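Local structure of putative esterase (Sulfolobus solfataricus P2, 2RAU) at residues M28-S33 against W126-K131; I37-K42 against T103-P108; G58-G63 against Y206-R211; W121-W126 against S281-L286. The protein is a putative esterase of the alpha/beta-hydrolase clan that binds calcium and may act as a lipase. All blocks are in the same frame, centred on the assembly; numbering follows the deposited sequence.

Interaction 1. Residues M28-S33 against W126-K131; sequences MKREDS and WISDIK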
# COMPACT_ATOMS: atom_id res chain seq x y z
N MSE A 28 -17.48 -5.93 1.98
CA MSE A 28 -18.67 -5.11 1.78
C MSE A 28 -18.91 -4.88 0.29
O MSE A 28 -18.04 -4.44 -0.42
CB MSE A 28 -18.53 -3.75 2.42
CG MSE A 28 -19.73 -2.80 2.19
SE MSE A 28 -19.48 -1.10 3.11
CE MSE A 28 -20.09 -1.70 4.85
N LYS A 29 -20.12 -5.18 -0.17
CA LYS A 29 -20.52 -4.83 -1.49
C LYS A 29 -20.76 -3.34 -1.61
O LYS A 29 -21.42 -2.72 -0.77
CB LYS A 29 -21.78 -5.55 -1.85
CG LYS A 29 -22.21 -5.36 -3.31
CD LYS A 29 -21.19 -6.08 -4.28
CE LYS A 29 -21.49 -5.94 -5.81
NZ LYS A 29 -21.26 -4.59 -6.36
N ARG A 30 -20.23 -2.77 -2.69
CA ARG A 30 -20.37 -1.36 -3.02
C ARG A 30 -21.14 -1.30 -4.38
O ARG A 30 -21.73 -2.30 -4.83
CB ARG A 30 -18.98 -0.72 -3.14
CG ARG A 30 -18.06 -0.92 -1.92
CD ARG A 30 -18.55 -0.23 -0.67
NE ARG A 30 -18.17 1.16 -0.64
CZ ARG A 30 -18.91 2.18 -0.23
NH1 ARG A 30 -20.12 2.03 0.20
NH2 ARG A 30 -18.41 3.38 -0.25
N GLU A 31 -21.18 -0.13 -5.01
CA GLU A 31 -21.96 0.04 -6.22
C GLU A 31 -21.11 0.51 -7.39
O GLU A 31 -20.13 1.19 -7.18
CB GLU A 31 -23.10 1.05 -5.94
CG GLU A 31 -24.15 0.55 -4.94
CD GLU A 31 -24.78 -0.82 -5.32
OE1 GLU A 31 -25.02 -1.09 -6.54
OE2 GLU A 31 -25.04 -1.64 -4.38
N ASP A 32 -21.51 0.27 -8.65
CA ASP A 32 -22.75 -0.41 -9.03
C ASP A 32 -22.51 -1.65 -9.89
O ASP A 32 -23.46 -2.24 -10.39
CB ASP A 32 -23.68 0.56 -9.77
CG ASP A 32 -23.06 1.12 -11.05
OD1 ASP A 32 -21.86 0.92 -11.31
OD2 ASP A 32 -23.80 1.76 -11.83
N SER A 33 -21.25 -2.05 -10.06
CA SER A 33 -20.92 -3.24 -10.83
C SER A 33 -20.62 -4.44 -9.92
O SER A 33 -20.43 -4.29 -8.69
CB SER A 33 -19.72 -2.96 -11.73
OG SER A 33 -18.47 -3.27 -11.09
N TRP A 126 -12.72 6.36 -3.45
CA TRP A 126 -11.69 5.84 -2.55
C TRP A 126 -11.90 6.36 -1.13
O TRP A 126 -11.80 5.58 -0.20
CB TRP A 126 -10.27 6.21 -3.08
CG TRP A 126 -9.49 5.04 -3.64
CD1 TRP A 126 -8.24 4.62 -3.23
CD2 TRP A 126 -9.91 4.11 -4.65
NE1 TRP A 126 -7.87 3.51 -3.95
CE2 TRP A 126 -8.85 3.19 -4.84
CE3 TRP A 126 -11.07 3.98 -5.44
CZ2 TRP A 126 -8.93 2.14 -5.73
CZ3 TRP A 126 -11.14 2.93 -6.33
CH2 TRP A 126 -10.09 2.05 -6.48
N ILE A 127 -12.14 7.66 -1.01
CA ILE A 127 -12.40 8.28 0.30
C ILE A 127 -13.65 7.66 0.96
O ILE A 127 -13.59 7.31 2.15
CB ILE A 127 -12.40 9.80 0.25
CG1 ILE A 127 -10.95 10.29 -0.03
CG2 ILE A 127 -12.93 10.39 1.60
CD1 ILE A 127 -10.85 11.74 -0.32
N SER A 128 -14.70 7.40 0.18
CA SER A 128 -15.91 6.80 0.73
C SER A 128 -15.63 5.38 1.25
O SER A 128 -16.17 4.96 2.28
CB SER A 128 -17.07 6.80 -0.27
OG SER A 128 -16.90 5.82 -1.31
N ASP A 129 -14.75 4.65 0.57
CA ASP A 129 -14.42 3.30 0.95
C ASP A 129 -13.57 3.31 2.22
O ASP A 129 -13.78 2.50 3.12
CB ASP A 129 -13.64 2.62 -0.17
CG ASP A 129 -14.48 2.35 -1.42
OD1 ASP A 129 -15.69 2.42 -1.32
OD2 ASP A 129 -13.92 2.03 -2.50
N ILE A 130 -12.57 4.20 2.29
CA ILE A 130 -11.80 4.33 3.51
C ILE A 130 -12.74 4.71 4.71
O ILE A 130 -12.57 4.18 5.82
CB ILE A 130 -10.66 5.37 3.34
CG1 ILE A 130 -9.67 4.91 2.22
CG2 ILE A 130 -9.90 5.53 4.65
CD1 ILE A 130 -8.67 6.03 1.73
N LYS A 131 -13.68 5.62 4.49
CA LYS A 131 -14.65 6.00 5.52
C LYS A 131 -15.46 4.81 6.09
O LYS A 131 -15.65 4.69 7.32
CB LYS A 131 -15.57 7.13 5.03
CG LYS A 131 -16.72 7.52 5.99
CD LYS A 131 -16.35 7.91 7.43
CE LYS A 131 -16.34 9.38 7.69
NZ LYS A 131 -16.09 9.68 9.13
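R30 reaches across to helix 123-141 and grips D129 side-on. Its NE donates to D129 OD1 over 2.9 Å, and R30 NH2 reaches the same D129 OD1 at 3.1 Å with the more bent bond (141°). OD1 lies in the guanidinium plane, while the carboxylate is turned about 70° against it. The aliphatic part of R30 bends at both chi2 and chi3, which carries NE round to the acid. This two-nitrogen grip is the tight part of the contact, and S128 OG, a hydroxyl already bonded to T125 O within the helix, is a close neighbour at the guanidinium edge, 3.1 Å from R30 NH2. The solvent side is the loop that follows R30, where the chain runs out through the exposed E31 and D32. A leucine in place of R30 would probably leave D129 OD1 without its two donors and the loop more weakly tied to the helix. The other oxygen, OD2, pairs with R102, so the acid stands between two arginines and would be expected to stay ionised. R30 continues the backbone pairing of strand 21-29 by bonding to D36, its side chain rests on I38 of strand 37-45, and helix 123-141 packs over both strands.

Interaction 2. Residues I37-K42 against T103-P108; sequences IISLHK and THYVPP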
# COMPACT_ATOMS: atom_id res chain seq x y z
N ILE A 37 -16.47 -3.91 -4.86
CA ILE A 37 -16.40 -4.61 -3.55
C ILE A 37 -15.17 -4.08 -2.88
O ILE A 37 -14.18 -3.79 -3.56
CB ILE A 37 -16.23 -6.16 -3.72
CG1 ILE A 37 -17.37 -6.71 -4.57
CG2 ILE A 37 -16.16 -6.92 -2.30
CD1 ILE A 37 -17.24 -8.21 -4.82
N ILE A 38 -15.22 -3.97 -1.56
CA ILE A 38 -14.03 -3.65 -0.73
C ILE A 38 -13.94 -4.66 0.40
O ILE A 38 -14.92 -5.37 0.68
CB ILE A 38 -13.96 -2.20 -0.19
CG1 ILE A 38 -15.18 -1.90 0.71
CG2 ILE A 38 -13.90 -1.23 -1.33
CD1 ILE A 38 -15.14 -0.51 1.38
N SER A 39 -12.75 -4.85 0.93
CA SER A 39 -12.61 -5.70 2.08
C SER A 39 -11.66 -5.11 3.12
O SER A 39 -10.95 -4.16 2.88
CB SER A 39 -12.31 -7.16 1.71
OG SER A 39 -11.47 -7.27 0.58
N LEU A 40 -11.72 -5.68 4.32
CA LEU A 40 -11.01 -5.17 5.45
C LEU A 40 -10.36 -6.32 6.20
O LEU A 40 -11.02 -7.33 6.43
CB LEU A 40 -12.00 -4.49 6.39
CG LEU A 40 -11.61 -3.99 7.75
CD1 LEU A 40 -10.45 -3.08 7.47
CD2 LEU A 40 -12.81 -3.22 8.34
N HIS A 41 -9.06 -6.19 6.51
CA HIS A 41 -8.34 -7.20 7.28
C HIS A 41 -8.00 -6.64 8.62
O HIS A 41 -7.63 -5.51 8.73
CB HIS A 41 -7.00 -7.61 6.62
CG HIS A 41 -7.15 -8.16 5.22
ND1 HIS A 41 -6.71 -9.41 4.85
CD2 HIS A 41 -7.66 -7.60 4.10
CE1 HIS A 41 -6.98 -9.62 3.58
NE2 HIS A 41 -7.54 -8.52 3.08
N LYS A 42 -8.13 -7.46 9.65
CA LYS A 42 -7.66 -7.12 10.99
C LYS A 42 -6.61 -8.17 11.38
O LYS A 42 -6.80 -9.38 11.14
CB LYS A 42 -8.81 -7.16 12.00
CG LYS A 42 -8.42 -6.76 13.43
CD LYS A 42 -9.54 -6.98 14.38
CE LYS A 42 -9.21 -6.56 15.79
NZ LYS A 42 -10.40 -6.72 16.63
N THR A 103 -9.87 -2.37 -6.62
CA THR A 103 -8.85 -2.94 -7.54
C THR A 103 -8.54 -4.39 -7.21
O THR A 103 -8.16 -5.17 -8.07
CB THR A 103 -7.56 -2.08 -7.50
OG1 THR A 103 -7.22 -1.85 -6.11
CG2 THR A 103 -7.75 -0.80 -8.30
N HIS A 104 -8.78 -4.79 -5.95
CA HIS A 104 -8.53 -6.13 -5.53
C HIS A 104 -9.58 -7.14 -5.99
O HIS A 104 -9.42 -8.33 -5.72
CB HIS A 104 -8.37 -6.21 -4.03
CG HIS A 104 -7.61 -7.41 -3.57
ND1 HIS A 104 -6.39 -7.79 -4.13
CD2 HIS A 104 -7.86 -8.29 -2.57
CE1 HIS A 104 -5.95 -8.87 -3.49
NE2 HIS A 104 -6.83 -9.18 -2.54
N TYR A 105 -10.59 -6.68 -6.72
CA TYR A 105 -11.67 -7.53 -7.22
C TYR A 105 -11.76 -7.51 -8.75
O TYR A 105 -12.62 -8.20 -9.33
CB TYR A 105 -13.00 -7.11 -6.57
CG TYR A 105 -12.95 -7.46 -5.11
CD1 TYR A 105 -13.24 -8.73 -4.72
CD2 TYR A 105 -12.52 -6.54 -4.15
CE1 TYR A 105 -13.09 -9.10 -3.43
CE2 TYR A 105 -12.35 -6.90 -2.87
CZ TYR A 105 -12.67 -8.19 -2.51
OH TYR A 105 -12.57 -8.64 -1.22
N VAL A 106 -10.81 -6.84 -9.40
CA VAL A 106 -10.79 -6.77 -10.89
C VAL A 106 -10.13 -8.05 -11.51
O VAL A 106 -9.02 -8.42 -11.16
CB VAL A 106 -10.04 -5.48 -11.34
CG1 VAL A 106 -9.91 -5.39 -12.93
CG2 VAL A 106 -10.74 -4.23 -10.77
N PRO A 107 -10.85 -8.74 -12.43
CA PRO A 107 -10.20 -9.87 -13.06
C PRO A 107 -9.00 -9.45 -13.92
O PRO A 107 -9.02 -8.41 -14.57
CB PRO A 107 -11.29 -10.46 -13.96
CG PRO A 107 -12.54 -9.82 -13.54
CD PRO A 107 -12.18 -8.51 -12.98
N PRO A 108 -7.95 -10.26 -13.91
CA PRO A 108 -6.75 -9.90 -14.63
C PRO A 108 -6.89 -10.00 -16.14
O PRO A 108 -6.09 -9.41 -16.89
CB PRO A 108 -5.73 -10.88 -14.08
CG PRO A 108 -6.54 -12.13 -13.77
CD PRO A 108 -7.82 -11.54 -13.19
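Y105, closing the short 3-10 turn that follows strand 94-100, lays its ring along I37 and S39 at the start of strand 37-45, a member of the large mixed sheet of this alpha/beta-hydrolase fold. I37 covers one face of the ring. Its methyl CG2 stands over the ring centre, 3.8 Å from the centroid of Y105 and 13° off the normal, a CH-pi contact. With CG1 of I37 beside the backbone N (chi1 -56°), CG2 is left anti to that N and directed at the ring; I37 CD1, at the end of the CG1 branch, lies 4.0 Å from Y105 CD1. The two side chains cross at about a right angle. The carbonyl of the same isoleucine comes in as well, I37 O lying 3.3 Å from Y105 CD2, and I38 adds its CA obliquely at CE2. At the far end of the ring, S39 OG sits near the ring plane, where Y105 OH donates to it in a short bond of 2.5 Å. K27 of strand 21-29 touches both I37 and Y105. S39 OG is also bonded to D100 OD2, which receives H41 NE2 too. The phenol, the serine and the acid thus form a short chain of hydrogen bonds: S39 OG accepts the Y105 hydrogen bond, which is consistent with S39 in turn donating its own hydrogen to D100. The acid would probably polarise the serine hydroxyl, while the apolar face of the ring is left to the isoleucine.

Interaction 3. Residues G58-G63 against Y206-R211; sequences GTWSSG and YVIPSR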
# COMPACT_ATOMS: atom_id res chain seq x y z
N GLY A 58 -0.56 1.16 -1.23
CA GLY A 58 -0.18 2.01 -2.35
C GLY A 58 -0.70 1.43 -3.65
O GLY A 58 -1.54 0.56 -3.63
N THR A 59 -0.24 1.98 -4.77
CA THR A 59 -0.70 1.61 -6.10
C THR A 59 -0.47 0.12 -6.37
O THR A 59 0.63 -0.38 -6.17
CB THR A 59 0.04 2.43 -7.17
OG1 THR A 59 0.04 3.79 -6.76
CG2 THR A 59 -0.62 2.36 -8.55
N TRP A 60 -1.54 -0.54 -6.84
CA TRP A 60 -1.60 -1.96 -7.13
C TRP A 60 -1.45 -2.82 -5.89
O TRP A 60 -1.43 -4.05 -5.99
CB TRP A 60 -0.54 -2.42 -8.13
CG TRP A 60 -0.56 -1.67 -9.45
CD1 TRP A 60 -1.48 -1.78 -10.47
CD2 TRP A 60 0.44 -0.78 -9.91
NE1 TRP A 60 -1.14 -0.95 -11.49
CE2 TRP A 60 0.04 -0.34 -11.19
CE3 TRP A 60 1.64 -0.29 -9.36
CZ2 TRP A 60 0.80 0.56 -11.94
CZ3 TRP A 60 2.36 0.65 -10.07
CH2 TRP A 60 1.93 1.06 -11.35
N SER A 61 -1.43 -2.20 -4.72
CA SER A 61 -1.30 -2.94 -3.48
C SER A 61 -2.68 -3.17 -2.85
O SER A 61 -3.69 -2.64 -3.33
CB SER A 61 -0.27 -2.26 -2.57
OG SER A 61 0.04 -3.03 -1.37
N SER A 62 -2.72 -4.06 -1.85
CA SER A 62 -3.92 -4.48 -1.16
C SER A 62 -3.62 -4.81 0.30
O SER A 62 -2.45 -5.06 0.67
CB SER A 62 -4.49 -5.71 -1.85
OG SER A 62 -3.67 -6.85 -1.70
N GLY A 63 -4.68 -4.86 1.12
CA GLY A 63 -4.55 -5.28 2.49
C GLY A 63 -4.06 -6.71 2.56
O GLY A 63 -3.26 -7.04 3.42
N TYR A 206 -8.75 2.73 -19.28
CA TYR A 206 -9.26 3.12 -17.99
C TYR A 206 -8.35 2.84 -16.85
O TYR A 206 -8.54 3.43 -15.78
CB TYR A 206 -10.64 2.47 -17.72
CG TYR A 206 -11.70 2.89 -18.70
CD1 TYR A 206 -12.41 4.09 -18.51
CD2 TYR A 206 -12.02 2.11 -19.80
CE1 TYR A 206 -13.37 4.48 -19.38
CE2 TYR A 206 -12.97 2.53 -20.71
CZ TYR A 206 -13.63 3.70 -20.48
OH TYR A 206 -14.60 4.09 -21.34
N VAL A 207 -7.34 2.00 -17.09
CA VAL A 207 -6.46 1.50 -16.05
C VAL A 207 -4.99 1.54 -16.46
O VAL A 207 -4.67 1.55 -17.65
CB VAL A 207 -6.82 0.05 -15.64
CG1 VAL A 207 -8.22 -0.04 -14.97
CG2 VAL A 207 -6.69 -0.92 -16.84
N ILE A 208 -4.11 1.56 -15.46
CA ILE A 208 -2.67 1.46 -15.59
C ILE A 208 -2.32 0.02 -15.15
O ILE A 208 -2.65 -0.38 -14.04
CB ILE A 208 -1.90 2.43 -14.65
CG1 ILE A 208 -2.46 3.85 -14.74
CG2 ILE A 208 -0.36 2.34 -14.93
CD1 ILE A 208 -2.17 4.72 -13.51
N PRO A 209 -1.70 -0.77 -16.02
CA PRO A 209 -1.33 -2.11 -15.63
C PRO A 209 -0.03 -2.15 -14.81
O PRO A 209 0.92 -1.40 -15.05
CB PRO A 209 -1.12 -2.79 -16.97
CG PRO A 209 -0.61 -1.67 -17.82
CD PRO A 209 -1.36 -0.49 -17.42
N SER A 210 0.02 -3.07 -13.88
CA SER A 210 1.20 -3.30 -13.10
C SER A 210 2.22 -4.06 -13.95
O SER A 210 1.85 -4.83 -14.80
CB SER A 210 0.83 -4.18 -11.90
OG SER A 210 1.97 -4.54 -11.14
N ARG A 211 3.51 -3.84 -13.67
CA ARG A 211 4.59 -4.65 -14.28
C ARG A 211 4.85 -5.93 -13.47
O ARG A 211 5.64 -6.77 -13.87
CB ARG A 211 5.84 -3.80 -14.52
CG ARG A 211 5.61 -2.87 -15.78
CD ARG A 211 6.87 -2.18 -16.39
NE ARG A 211 7.81 -3.10 -17.05
CZ ARG A 211 7.58 -3.73 -18.19
NH1 ARG A 211 6.41 -3.60 -18.83
NH2 ARG A 211 8.51 -4.53 -18.71
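W60 meets segment 206-211 with one indole face and one edge. At the edge, NE1 donates to I208 O over 3.0 Å in a nearly straight bond (175°); the oxygen lies in the plane of the indole, although the N-H approaches from 44° outside the carbonyl plane. Over the face, S210 CB stands above the five-membered ring of W60, 3.6 Å from its centroid and close to the normal, a CH-pi contact. T59 CG2 lies over the opposite face, toward its rim, so the ring has a neighbour on each face and the bond at NE1 helps to set its rotation. The six-membered part of W60 extends to I208, W60 CZ2 meeting I208 CG2 at 3.7 Å, with the two side chains crossing at about a right angle. S210 OG bonds to G212 N. W60 takes the third position of a type II turn, G58 to S61, with positive phi (65°). A bound ether and an unidentified ligand, the latter probably from the crystallisation liquor, lie about 4 Å from its side chain and may mark a pocket. Strand 207-209 pairs antiparallel with strand 275-277, T59 touches W276 there, and W60 bonds through its backbone to D273, so the loop between strand 52-56 and helix 63-68 is stitched to this small sheet.

Interaction 4. Residues W121-W126 against S281-L286; sequences WGWSTW and SLERDL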
# COMPACT_ATOMS: atom_id res chain seq x y z
N TRP A 121 -13.72 5.53 -10.56
CA TRP A 121 -12.91 5.15 -9.39
C TRP A 121 -11.89 6.24 -9.08
O TRP A 121 -10.69 6.05 -9.29
CB TRP A 121 -12.23 3.81 -9.67
CG TRP A 121 -13.14 2.63 -9.55
CD1 TRP A 121 -14.51 2.63 -9.47
CD2 TRP A 121 -12.74 1.26 -9.57
NE1 TRP A 121 -14.97 1.34 -9.40
CE2 TRP A 121 -13.90 0.48 -9.46
CE3 TRP A 121 -11.51 0.62 -9.62
CZ2 TRP A 121 -13.87 -0.90 -9.40
CZ3 TRP A 121 -11.46 -0.76 -9.59
CH2 TRP A 121 -12.63 -1.50 -9.47
N GLY A 122 -12.41 7.36 -8.60
CA GLY A 122 -11.65 8.54 -8.23
C GLY A 122 -11.58 8.72 -6.74
O GLY A 122 -11.87 7.81 -5.98
N TRP A 123 -11.25 9.93 -6.32
CA TRP A 123 -11.05 10.26 -4.92
C TRP A 123 -12.30 10.16 -4.07
O TRP A 123 -12.25 9.70 -2.93
CB TRP A 123 -10.40 11.66 -4.79
CG TRP A 123 -8.97 11.58 -5.01
CD1 TRP A 123 -8.25 12.06 -6.08
CD2 TRP A 123 -8.05 10.87 -4.20
NE1 TRP A 123 -6.93 11.74 -5.94
CE2 TRP A 123 -6.79 10.99 -4.79
CE3 TRP A 123 -8.17 10.18 -2.99
CZ2 TRP A 123 -5.64 10.45 -4.21
CZ3 TRP A 123 -7.04 9.61 -2.44
CH2 TRP A 123 -5.79 9.77 -3.02
N SER A 124 -13.44 10.61 -4.56
CA SER A 124 -14.65 10.47 -3.72
C SER A 124 -14.98 8.98 -3.49
O SER A 124 -15.39 8.59 -2.39
CB SER A 124 -15.83 11.30 -4.26
OG SER A 124 -16.23 10.83 -5.51
N THR A 125 -14.76 8.14 -4.49
CA THR A 125 -14.97 6.71 -4.31
C THR A 125 -14.01 6.12 -3.28
O THR A 125 -14.44 5.45 -2.35
CB THR A 125 -14.86 5.96 -5.67
OG1 THR A 125 -15.91 6.43 -6.53
CG2 THR A 125 -14.96 4.43 -5.49
N TRP A 126 -12.72 6.36 -3.45
CA TRP A 126 -11.69 5.84 -2.55
C TRP A 126 -11.90 6.36 -1.13
O TRP A 126 -11.80 5.58 -0.20
CB TRP A 126 -10.27 6.21 -3.08
CG TRP A 126 -9.49 5.04 -3.64
CD1 TRP A 126 -8.24 4.62 -3.23
CD2 TRP A 126 -9.91 4.11 -4.65
NE1 TRP A 126 -7.87 3.51 -3.95
CE2 TRP A 126 -8.85 3.19 -4.84
CE3 TRP A 126 -11.07 3.98 -5.44
CZ2 TRP A 126 -8.93 2.14 -5.73
CZ3 TRP A 126 -11.14 2.93 -6.33
CH2 TRP A 126 -10.09 2.05 -6.48
N SER A 281 -5.42 9.63 -10.72
CA SER A 281 -4.35 10.52 -11.13
C SER A 281 -4.86 11.63 -12.04
O SER A 281 -4.28 12.72 -12.09
CB SER A 281 -3.20 9.74 -11.79
OG SER A 281 -3.59 9.07 -12.96
N LEU A 282 -5.96 11.38 -12.74
CA LEU A 282 -6.52 12.37 -13.64
C LEU A 282 -7.34 13.39 -12.86
O LEU A 282 -7.75 14.38 -13.41
CB LEU A 282 -7.37 11.71 -14.72
CG LEU A 282 -6.64 10.77 -15.69
CD1 LEU A 282 -7.66 10.15 -16.64
CD2 LEU A 282 -5.57 11.47 -16.46
N GLU A 283 -7.57 13.14 -11.58
CA GLU A 283 -8.18 14.14 -10.68
C GLU A 283 -7.12 14.94 -9.88
O GLU A 283 -7.32 15.33 -8.73
CB GLU A 283 -9.15 13.46 -9.72
CG GLU A 283 -10.41 13.01 -10.39
CD GLU A 283 -11.35 12.33 -9.41
OE1 GLU A 283 -10.93 12.01 -8.28
OE2 GLU A 283 -12.50 12.09 -9.77
N ARG A 284 -5.97 15.17 -10.52
CA ARG A 284 -4.94 16.06 -10.00
C ARG A 284 -5.55 17.46 -9.77
O ARG A 284 -5.06 18.23 -8.94
CB ARG A 284 -3.78 16.14 -11.01
CG ARG A 284 -4.19 16.81 -12.34
CD ARG A 284 -3.04 16.91 -13.33
NE ARG A 284 -2.73 15.64 -14.01
CZ ARG A 284 -3.43 15.13 -15.03
NH1 ARG A 284 -4.52 15.74 -15.52
NH2 ARG A 284 -3.04 13.97 -15.57
N ASP A 285 -6.60 17.78 -10.54
CA ASP A 285 -7.35 19.05 -10.42
C ASP A 285 -7.87 19.32 -9.01
O ASP A 285 -7.73 20.44 -8.52
CB ASP A 285 -8.56 19.03 -11.37
N LEU A 286 -8.46 18.31 -8.37
CA LEU A 286 -9.05 18.42 -7.00
C LEU A 286 -8.08 18.96 -5.95
O LEU A 286 -6.97 18.44 -5.77
CB LEU A 286 -9.56 17.05 -6.50
CG LEU A 286 -10.93 16.56 -6.94
CD1 LEU A 286 -11.27 16.87 -8.42
CD2 LEU A 286 -10.96 15.09 -6.65
O HOH W 1 -13.74 11.94 -7.17
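E283 sends an extended side chain from the end of helix 278-282 to the first turn of helix 123-141. Its CB passes W123 CD1 at 4.0 Å. With CG anti to the carbonyl carbon (chi1 -72°) and chi2 fully extended, the chain carries the carboxylate to the backbone of G122 and W123, where E283 CD comes within 4.0 Å of G122 CA. OE1 accepts from W123 N over 2.9 Å, on its syn side and almost perfectly straight (179°), and also lies 3.5 Å from W123 CD1. The other oxygen, OE2, accepts a hydrogen bond from a water; that water in turn accepts from S124 N, bringing a second amide of the helix start under the same acid. R279 forms a salt bridge to OE2 as well. G122, the N-cap residue, leaves room for the carboxylate. Beside the acid, L286 CD2 packs on W123 CB at 3.9 Å. Substituting an alanine for E283 would probably leave the W123 amide and the bridging water without their acceptor, and R279 without this charge. The indole of W123 continues inward to F153 and F288. The arrangement is that of a helix N-terminus met by a carboxylate from outside the helix, where the negative charge probably also interacts well with the helix dipole. Here it ties helix 123-141 of the alpha/beta-hydrolase core to the segment following helix 278-282.

In the fold
Interactions 1 and 4 use the same helix, 123-141, and share W126; their centres lie 14 Å apart. Interaction 2 is nested in the chain loop closed by interaction 1 and touches it: strands 21-29 and 37-45 are neighbours in the large mixed sheet, and M28 N lies 2.9 Å from I38 O. Interaction 2 closes before interaction 4 opens, yet V106 and T103 pack on W121. Interaction 3, its centre about 12 Å from that of interaction 2, touches it where H104 meets S62, and crosses the other three along the chain. Together the contacts join the sheet and its covering helix to segment 206-211, whose strand 207-209 pairs with 275-277, and to segment 281-286, which follows soon after that strand.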